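Long-range contacts in monosaccharide ABC transporter substrate-binding protein, CUT2 family (Acidothermus cellulolyticus, PDB 4RU1), which probably binds a carbohydrate or polyol for uptake by an ABC transporter, and holds myo-inositol in the cleft between its two lobes: residues M25-W36 with V104-D112; I39-D50 with Y254-W265. All blocks are in the same frame, centred on the assembly; numbering follows the deposited sequence.

Contact 1. Residues M25-W36 with V104-D112; sequences MITHQQPGDTFW and VVAFNAGID. With INS (1,2,3,4,5,6-hexahydroxy-cyclohexane), chain M.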
# COMPACT_ATOMS: atom_id res chain seq x y z
N MET A 25 -7.37 14.18 -3.53
CA MET A 25 -6.75 12.82 -3.32
C MET A 25 -7.66 12.05 -2.38
O MET A 25 -7.93 12.51 -1.23
CB MET A 25 -5.36 12.89 -2.73
CG MET A 25 -4.71 11.60 -2.39
SD MET A 25 -2.87 11.70 -1.95
CE MET A 25 -2.25 11.78 -3.65
N ILE A 26 -8.19 10.92 -2.87
CA ILE A 26 -9.23 10.15 -2.22
C ILE A 26 -8.73 8.75 -2.00
O ILE A 26 -8.31 8.04 -2.94
CB ILE A 26 -10.44 10.14 -3.11
CG1 ILE A 26 -10.95 11.58 -3.28
CG2 ILE A 26 -11.55 9.34 -2.47
CD1 ILE A 26 -11.99 11.74 -4.39
N THR A 27 -8.70 8.33 -0.74
CA THR A 27 -8.16 7.03 -0.42
C THR A 27 -9.10 6.23 0.52
O THR A 27 -10.19 6.62 0.90
CB THR A 27 -6.79 7.18 0.24
OG1 THR A 27 -7.02 7.40 1.63
CG2 THR A 27 -5.97 8.26 -0.37
N HIS A 28 -8.67 5.00 0.77
CA HIS A 28 -9.33 4.04 1.65
C HIS A 28 -8.71 3.93 3.03
O HIS A 28 -9.02 2.98 3.73
CB HIS A 28 -9.33 2.68 0.97
CG HIS A 28 -7.94 2.15 0.68
ND1 HIS A 28 -7.28 2.45 -0.50
CD2 HIS A 28 -7.12 1.35 1.38
CE1 HIS A 28 -6.12 1.85 -0.51
NE2 HIS A 28 -5.99 1.19 0.62
N GLN A 29 -7.82 4.89 3.39
CA GLN A 29 -7.07 4.93 4.64
C GLN A 29 -8.02 4.64 5.82
O GLN A 29 -9.07 5.32 5.97
CB GLN A 29 -6.41 6.28 4.80
CG GLN A 29 -5.88 6.51 6.18
CD GLN A 29 -5.21 7.81 6.37
OE1 GLN A 29 -5.36 8.73 5.58
NE2 GLN A 29 -4.41 7.89 7.42
N GLN A 30 -7.66 3.64 6.60
CA GLN A 30 -8.27 3.47 7.93
C GLN A 30 -7.71 4.53 8.83
O GLN A 30 -6.48 4.72 8.89
CB GLN A 30 -7.91 2.11 8.48
CG GLN A 30 -8.39 1.84 9.88
CD GLN A 30 -9.87 1.50 9.91
OE1 GLN A 30 -10.39 0.78 9.06
NE2 GLN A 30 -10.56 2.04 10.89
N PRO A 31 -8.54 5.22 9.61
CA PRO A 31 -7.92 6.21 10.53
C PRO A 31 -6.88 5.63 11.43
O PRO A 31 -7.05 4.48 11.92
CB PRO A 31 -9.12 6.70 11.35
CG PRO A 31 -10.26 6.61 10.35
CD PRO A 31 -10.01 5.35 9.52
N GLY A 32 -5.74 6.28 11.47
CA GLY A 32 -4.63 5.83 12.30
C GLY A 32 -3.61 4.92 11.61
O GLY A 32 -2.68 4.46 12.25
N ASP A 33 -3.82 4.62 10.32
CA ASP A 33 -2.88 3.83 9.52
C ASP A 33 -1.80 4.79 9.00
O ASP A 33 -2.01 5.58 8.05
CB ASP A 33 -3.61 3.08 8.43
CG ASP A 33 -2.65 2.23 7.57
OD1 ASP A 33 -1.43 2.31 7.84
OD2 ASP A 33 -3.15 1.51 6.66
N THR A 34 -0.64 4.75 9.65
CA THR A 34 0.41 5.68 9.44
C THR A 34 1.08 5.57 8.05
O THR A 34 1.80 6.44 7.61
CB THR A 34 1.48 5.62 10.53
OG1 THR A 34 2.02 4.32 10.57
CG2 THR A 34 0.87 6.04 11.87
N PHE A 35 0.83 4.47 7.35
CA PHE A 35 1.34 4.33 5.99
C PHE A 35 0.95 5.51 5.15
O PHE A 35 1.74 6.01 4.39
CB PHE A 35 0.76 3.08 5.32
CG PHE A 35 1.03 3.00 3.85
CD1 PHE A 35 2.21 2.53 3.38
CD2 PHE A 35 0.01 3.29 2.94
CE1 PHE A 35 2.41 2.39 1.99
CE2 PHE A 35 0.20 3.18 1.60
CZ PHE A 35 1.42 2.76 1.14
N TRP A 36 -0.23 6.03 5.38
CA TRP A 36 -0.89 7.03 4.51
C TRP A 36 -0.23 8.40 4.81
O TRP A 36 -0.32 9.34 4.01
CB TRP A 36 -2.41 7.02 4.69
CG TRP A 36 -2.96 5.80 4.12
CD1 TRP A 36 -3.19 4.58 4.77
CD2 TRP A 36 -3.14 5.54 2.74
NE1 TRP A 36 -3.57 3.60 3.84
CE2 TRP A 36 -3.52 4.18 2.59
CE3 TRP A 36 -3.03 6.34 1.56
CZ2 TRP A 36 -3.80 3.64 1.33
CZ3 TRP A 36 -3.31 5.77 0.35
CH2 TRP A 36 -3.65 4.45 0.23
N VAL A 104 -8.54 11.71 -14.09
CA VAL A 104 -8.25 10.90 -12.91
C VAL A 104 -7.00 10.07 -13.10
O VAL A 104 -6.68 9.57 -14.20
CB VAL A 104 -9.42 9.99 -12.53
CG1 VAL A 104 -9.65 9.06 -13.68
CG2 VAL A 104 -9.12 9.23 -11.27
N VAL A 105 -6.27 9.99 -12.01
CA VAL A 105 -5.11 9.12 -11.85
C VAL A 105 -5.41 8.20 -10.70
O VAL A 105 -5.96 8.65 -9.70
CB VAL A 105 -3.81 9.89 -11.70
CG1 VAL A 105 -2.61 8.99 -11.33
CG2 VAL A 105 -3.51 10.61 -13.02
N ALA A 106 -5.08 6.90 -10.86
CA ALA A 106 -5.27 5.89 -9.81
C ALA A 106 -3.93 5.57 -9.18
O ALA A 106 -2.88 5.76 -9.81
CB ALA A 106 -6.01 4.68 -10.28
N PHE A 107 -3.92 5.18 -7.93
CA PHE A 107 -2.68 4.88 -7.30
C PHE A 107 -2.93 3.92 -6.13
O PHE A 107 -4.07 3.76 -5.65
CB PHE A 107 -1.90 6.15 -6.87
CG PHE A 107 -2.49 6.85 -5.68
CD1 PHE A 107 -3.62 7.64 -5.80
CD2 PHE A 107 -1.84 6.79 -4.47
CE1 PHE A 107 -4.18 8.29 -4.68
CE2 PHE A 107 -2.40 7.40 -3.35
CZ PHE A 107 -3.52 8.17 -3.48
N ASN A 108 -1.87 3.21 -5.74
CA ASN A 108 -1.76 2.38 -4.56
C ASN A 108 -2.58 1.05 -4.63
O ASN A 108 -2.01 -0.01 -4.36
CB ASN A 108 -2.14 3.08 -3.30
CG ASN A 108 -1.95 2.19 -2.10
OD1 ASN A 108 -2.93 1.64 -1.59
ND2 ASN A 108 -0.74 2.01 -1.65
N ALA A 109 -3.87 1.13 -4.97
CA ALA A 109 -4.69 -0.05 -5.11
C ALA A 109 -5.47 0.00 -6.38
O ALA A 109 -6.02 1.03 -6.69
CB ALA A 109 -5.62 -0.19 -3.95
N GLY A 110 -5.62 -1.16 -7.02
CA GLY A 110 -6.42 -1.34 -8.24
C GLY A 110 -5.62 -1.43 -9.53
O GLY A 110 -6.11 -0.99 -10.55
N ILE A 111 -4.41 -1.96 -9.50
CA ILE A 111 -3.55 -1.96 -10.66
C ILE A 111 -4.21 -2.73 -11.86
O ILE A 111 -3.99 -2.37 -12.98
CB ILE A 111 -2.15 -2.54 -10.34
CG1 ILE A 111 -1.18 -2.30 -11.51
CG2 ILE A 111 -2.22 -4.07 -10.04
CD1 ILE A 111 0.25 -2.63 -11.18
N ASP A 112 -5.02 -3.76 -11.56
CA ASP A 112 -5.74 -4.56 -12.59
C ASP A 112 -7.03 -3.91 -13.14
O ASP A 112 -7.59 -4.35 -14.16
CB ASP A 112 -6.11 -5.93 -11.98
CG ASP A 112 -4.92 -6.68 -11.36
OD1 ASP A 112 -3.82 -6.73 -11.97
OD2 ASP A 112 -5.11 -7.26 -10.25
C1 INS M . -0.10 -0.86 2.35
C2 INS M . -0.65 -1.09 3.75
C3 INS M . -1.83 -0.15 3.98
C4 INS M . -2.87 -0.20 2.89
C5 INS M . -2.28 0.09 1.54
C6 INS M . -1.11 -0.80 1.21
O1 INS M . 0.98 -1.76 2.03
O2 INS M . -1.18 -2.43 3.75
O3 INS M . -2.42 -0.56 5.23
O4 INS M . -3.96 0.71 3.16
O5 INS M . -3.23 -0.08 0.47
O6 INS M . -0.48 -0.40 -0.04
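Asn108 and His28 meet chiefly through a bound molecule: both reach O5 of myo-inositol, and the two segments share no direct hydrogen bond. This is part of the ligand site of a periplasmic binding protein, built from loops at the C-terminal ends of two parallel strands, 21-27 and 104-107, that are not sheet neighbours; their short segments stay 9.1 Å apart at closest, with strand 79-82 between them. Asn108 divides its amide between two hydroxyls. Asn108 OD1 accepts from inositol O5 at 2.7 Å, and ND2 donates to O6 while also bonding Glu256. The CG of Asn108 lies opposite its backbone N (chi1 -177°), which extends the amide between the aromatic rings: OD1 lies at the edge of the His28 ring, and ND2 at the edge of the Phe35 ring, 3.6 Å from CE2. His28 NE2 donates to inositol O5 at 3.0 Å, while its ND1 is held by Thr83, fixing the turn of the ring. Phe35 lays one face against the inositol, with C1 3.9 Å above the ring centre. Away from the ligand, the Phe107 ring reaches across Ala81 of strand 79-82 to Met25 and Trp36. Met25 wraps CG and CE about Phe107 CZ, a Met-aromatic contact with SD approaching obliquely, 4.9 Å from the ring centroid. Trp36 brings CZ3 to Phe107 CE2, and its indole NE1 donates to inositol O4 at 3.0 Å.

Contact 2. Residues I39-D50 with Y254-W265; sequences IRKGALAAAAKD and YVEGYEAVDSLW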
# COMPACT_ATOMS: atom_id res chain seq x y z
N ILE A 39 2.41 8.62 2.11
CA ILE A 39 1.69 8.99 0.86
C ILE A 39 1.42 10.48 0.86
O ILE A 39 1.73 11.19 -0.14
CB ILE A 39 0.33 8.25 0.80
CG1 ILE A 39 0.55 6.73 0.69
CG2 ILE A 39 -0.62 8.87 -0.24
CD1 ILE A 39 0.88 6.28 -0.73
N ARG A 40 0.91 10.97 1.97
CA ARG A 40 0.57 12.40 2.02
C ARG A 40 1.77 13.36 1.97
O ARG A 40 1.75 14.42 1.33
CB ARG A 40 -0.28 12.66 3.25
CG ARG A 40 -1.66 12.06 3.08
CD ARG A 40 -2.55 12.14 4.30
NE ARG A 40 -3.00 13.51 4.42
CZ ARG A 40 -3.87 13.95 5.32
NH1 ARG A 40 -4.41 13.14 6.22
NH2 ARG A 40 -4.21 15.23 5.33
N LYS A 41 2.88 12.96 2.57
CA LYS A 41 4.14 13.79 2.49
C LYS A 41 4.61 13.88 1.05
O LYS A 41 4.90 14.96 0.54
CB LYS A 41 5.24 13.28 3.38
CG LYS A 41 5.02 13.54 4.89
CD LYS A 41 6.24 13.16 5.73
CE LYS A 41 5.98 13.32 7.23
NZ LYS A 41 4.71 12.64 7.70
N GLY A 42 4.58 12.76 0.31
CA GLY A 42 4.86 12.86 -1.15
C GLY A 42 3.96 13.74 -1.99
O GLY A 42 4.38 14.63 -2.76
N ALA A 43 2.70 13.58 -1.71
CA ALA A 43 1.67 14.35 -2.41
C ALA A 43 1.84 15.85 -2.11
O ALA A 43 1.69 16.67 -3.04
CB ALA A 43 0.28 13.86 -2.02
N LEU A 44 2.06 16.22 -0.84
CA LEU A 44 2.24 17.65 -0.48
C LEU A 44 3.54 18.19 -1.02
O LEU A 44 3.60 19.39 -1.35
CB LEU A 44 2.17 17.83 1.06
CG LEU A 44 0.75 17.61 1.64
CD1 LEU A 44 0.75 17.53 3.16
CD2 LEU A 44 -0.17 18.74 1.16
N ALA A 45 4.54 17.32 -1.22
CA ALA A 45 5.85 17.85 -1.75
C ALA A 45 5.66 18.23 -3.23
O ALA A 45 6.19 19.27 -3.72
CB ALA A 45 6.94 16.81 -1.61
N ALA A 46 4.85 17.42 -3.96
CA ALA A 46 4.48 17.75 -5.33
C ALA A 46 3.60 18.98 -5.43
O ALA A 46 3.79 19.85 -6.32
CB ALA A 46 3.78 16.62 -6.04
N ALA A 47 2.67 19.05 -4.51
CA ALA A 47 1.61 20.05 -4.54
C ALA A 47 2.27 21.43 -4.29
O ALA A 47 1.91 22.44 -4.96
CB ALA A 47 0.44 19.69 -3.55
N ALA A 48 3.23 21.47 -3.34
CA ALA A 48 4.01 22.68 -3.03
C ALA A 48 4.72 23.26 -4.29
O ALA A 48 4.84 24.43 -4.45
CB ALA A 48 4.99 22.39 -1.93
N LYS A 49 5.17 22.39 -5.19
CA LYS A 49 5.96 22.78 -6.37
C LYS A 49 5.06 23.11 -7.53
O LYS A 49 5.46 23.85 -8.44
CB LYS A 49 6.96 21.65 -6.75
CG LYS A 49 8.02 21.40 -5.66
CD LYS A 49 9.22 20.55 -6.05
CE LYS A 49 8.77 19.26 -6.66
NZ LYS A 49 9.84 18.30 -7.04
N ASP A 50 3.86 22.55 -7.54
CA ASP A 50 2.98 22.61 -8.73
C ASP A 50 1.84 23.59 -8.56
O ASP A 50 0.90 23.60 -9.36
CB ASP A 50 2.42 21.20 -8.98
CG ASP A 50 3.47 20.22 -9.38
OD1 ASP A 50 4.62 20.61 -9.62
OD2 ASP A 50 3.19 19.01 -9.40
N TYR A 254 5.95 7.48 -0.86
CA TYR A 254 6.22 8.88 -1.12
C TYR A 254 6.10 9.14 -2.60
O TYR A 254 5.54 10.16 -3.04
CB TYR A 254 7.60 9.27 -0.63
CG TYR A 254 8.01 10.75 -0.72
CD1 TYR A 254 8.49 11.29 -1.93
CD2 TYR A 254 7.86 11.65 0.39
CE1 TYR A 254 8.88 12.62 -2.00
CE2 TYR A 254 8.28 12.99 0.31
CZ TYR A 254 8.79 13.45 -0.88
OH TYR A 254 9.25 14.75 -0.91
N VAL A 255 6.63 8.22 -3.40
CA VAL A 255 6.56 8.31 -4.85
C VAL A 255 5.13 8.19 -5.37
O VAL A 255 4.74 8.84 -6.34
CB VAL A 255 7.49 7.34 -5.57
CG1 VAL A 255 7.36 7.38 -7.10
CG2 VAL A 255 8.92 7.66 -5.17
N GLU A 256 4.40 7.21 -4.85
CA GLU A 256 2.99 7.07 -5.22
C GLU A 256 2.20 8.37 -5.03
O GLU A 256 1.52 8.82 -5.95
CB GLU A 256 2.32 5.97 -4.44
CG GLU A 256 2.94 4.59 -4.70
CD GLU A 256 2.32 3.47 -3.92
OE1 GLU A 256 1.31 3.64 -3.19
OE2 GLU A 256 2.89 2.34 -3.98
N GLY A 257 2.29 8.96 -3.85
CA GLY A 257 1.56 10.22 -3.59
C GLY A 257 2.09 11.38 -4.37
O GLY A 257 1.32 12.16 -4.92
N TYR A 258 3.41 11.47 -4.48
CA TYR A 258 4.03 12.50 -5.29
C TYR A 258 3.63 12.46 -6.74
O TYR A 258 3.25 13.48 -7.36
CB TYR A 258 5.59 12.46 -5.13
CG TYR A 258 6.31 13.50 -5.95
CD1 TYR A 258 6.62 13.26 -7.29
CD2 TYR A 258 6.75 14.70 -5.38
CE1 TYR A 258 7.31 14.20 -8.06
CE2 TYR A 258 7.46 15.64 -6.13
CZ TYR A 258 7.73 15.39 -7.46
OH TYR A 258 8.48 16.32 -8.17
N GLU A 259 3.73 11.29 -7.32
CA GLU A 259 3.42 11.20 -8.73
C GLU A 259 1.93 11.33 -9.05
O GLU A 259 1.55 11.82 -10.15
CB GLU A 259 3.91 9.89 -9.33
CG GLU A 259 5.46 9.72 -9.34
CD GLU A 259 6.21 10.84 -10.12
OE1 GLU A 259 5.58 11.36 -11.07
OE2 GLU A 259 7.37 11.12 -9.82
N ALA A 260 1.08 10.88 -8.12
CA ALA A 260 -0.35 11.06 -8.32
C ALA A 260 -0.63 12.52 -8.58
O ALA A 260 -1.35 12.87 -9.48
CB ALA A 260 -1.14 10.61 -7.09
N VAL A 261 0.01 13.40 -7.83
CA VAL A 261 -0.19 14.83 -7.96
C VAL A 261 0.56 15.36 -9.20
O VAL A 261 -0.03 16.09 -10.03
CB VAL A 261 0.17 15.61 -6.71
CG1 VAL A 261 0.13 17.10 -6.97
CG2 VAL A 261 -0.77 15.20 -5.60
N ASP A 262 1.86 15.11 -9.30
CA ASP A 262 2.69 15.70 -10.35
C ASP A 262 2.31 15.24 -11.75
O ASP A 262 2.45 16.03 -12.71
CB ASP A 262 4.18 15.43 -10.04
CG ASP A 262 5.09 16.39 -10.75
OD1 ASP A 262 4.99 17.61 -10.49
OD2 ASP A 262 6.00 15.97 -11.51
N SER A 263 1.84 14.02 -11.90
CA SER A 263 1.35 13.51 -13.14
C SER A 263 0.11 14.25 -13.59
O SER A 263 -0.07 14.48 -14.79
CB SER A 263 1.19 11.99 -13.12
OG SER A 263 -0.01 11.60 -12.44
N LEU A 264 -0.78 14.56 -12.64
CA LEU A 264 -1.95 15.38 -13.01
C LEU A 264 -1.51 16.77 -13.46
O LEU A 264 -2.06 17.35 -14.43
CB LEU A 264 -2.95 15.47 -11.84
CG LEU A 264 -3.77 14.23 -11.65
CD1 LEU A 264 -4.55 14.18 -10.33
CD2 LEU A 264 -4.78 14.16 -12.77
N TRP A 265 -0.46 17.28 -12.85
CA TRP A 265 0.05 18.62 -13.23
C TRP A 265 0.62 18.52 -14.66
O TRP A 265 0.33 19.39 -15.48
CB TRP A 265 1.05 19.19 -12.22
CG TRP A 265 1.80 20.43 -12.65
CD1 TRP A 265 1.48 21.73 -12.32
CD2 TRP A 265 2.97 20.48 -13.46
NE1 TRP A 265 2.43 22.60 -12.87
CE2 TRP A 265 3.32 21.85 -13.60
CE3 TRP A 265 3.75 19.51 -14.10
CZ2 TRP A 265 4.43 22.25 -14.34
CZ3 TRP A 265 4.85 19.91 -14.84
CH2 TRP A 265 5.16 21.27 -14.97
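Tyr254 and Tyr258 both carry CG opposite the backbone N (chi1 -175° in Tyr254), which swings their rings along helix 253-270 to meet helix 35-49. The Tyr254 ring lies flat on Gly42, whose CA stands over the ring centre, 3.6 Å from the centroid, a clear CH-pi contact. Tyr258 is a knob among Gly42, Ala45, Ala46 and Lys49: the CB of Ala46 sits over one ring face toward the rim, and Lys49, bent at chi3, brings NZ to the phenol oxygen, donating to Tyr258 OH at 2.7 Å.

Two glycines let the backbones touch. The axes of the short segments approach to 6.4 Å and cross at -34°, running in broadly the same direction, a glycine-mediated close helix packing. At this range CA-H...O contacts form between the backbones: a C-H of Gly257 CA is aimed almost straight at Ile39 O (3.6 Å, 176° at the hydrogen), and Gly42 CA approaches Tyr254 O at 3.4 Å. Farther along, Val261 fits its methyls against Ala43, Ala46 and Ala47.

Near the end of helix 35-49 the packing turns polar. The carboxylates of Asp50 and Asp262 lie nearly coplanar, with Asp50 OD2 2.5 Å from Asp262 OD1, so one of the acids probably holds a proton. The Asp50 carboxylate also lies over one face of the Trp265 indole, its plane not far from parallel to the ring's, with Asp50 CG 3.7 Å from Trp265 CG.

The helix pair covers one side of the parallel sheet: Ala43 and Ala260 rest on Met25 of strand 21-27, Ala43 and Val261 on Leu54 of strand 52-58, and Ile39 and Ala260 on Phe107 of strand 104-107.

In the fold
From the N terminus, the chain passes through strand 21-27 and the pocket loop into helix 35-49, which contributes to both contacts. Contact 1 closes a loop of 67 residues when strand 104-107 returns to the same sheet. Contact 2 spans 203 residues: the chain builds most of the other lobe's sheet before helix 253-270 comes back to lie on helix 35-49. The segments alternate along the sequence, so the two loops cross. Their centres are about 13 Å apart, and they meet directly: Val105 CG2 packs 3.7 Å from Ser263 OG and 3.8 Å from Leu264 CD2. Together they join the ligand-binding loops, the first sheet and its covering helices.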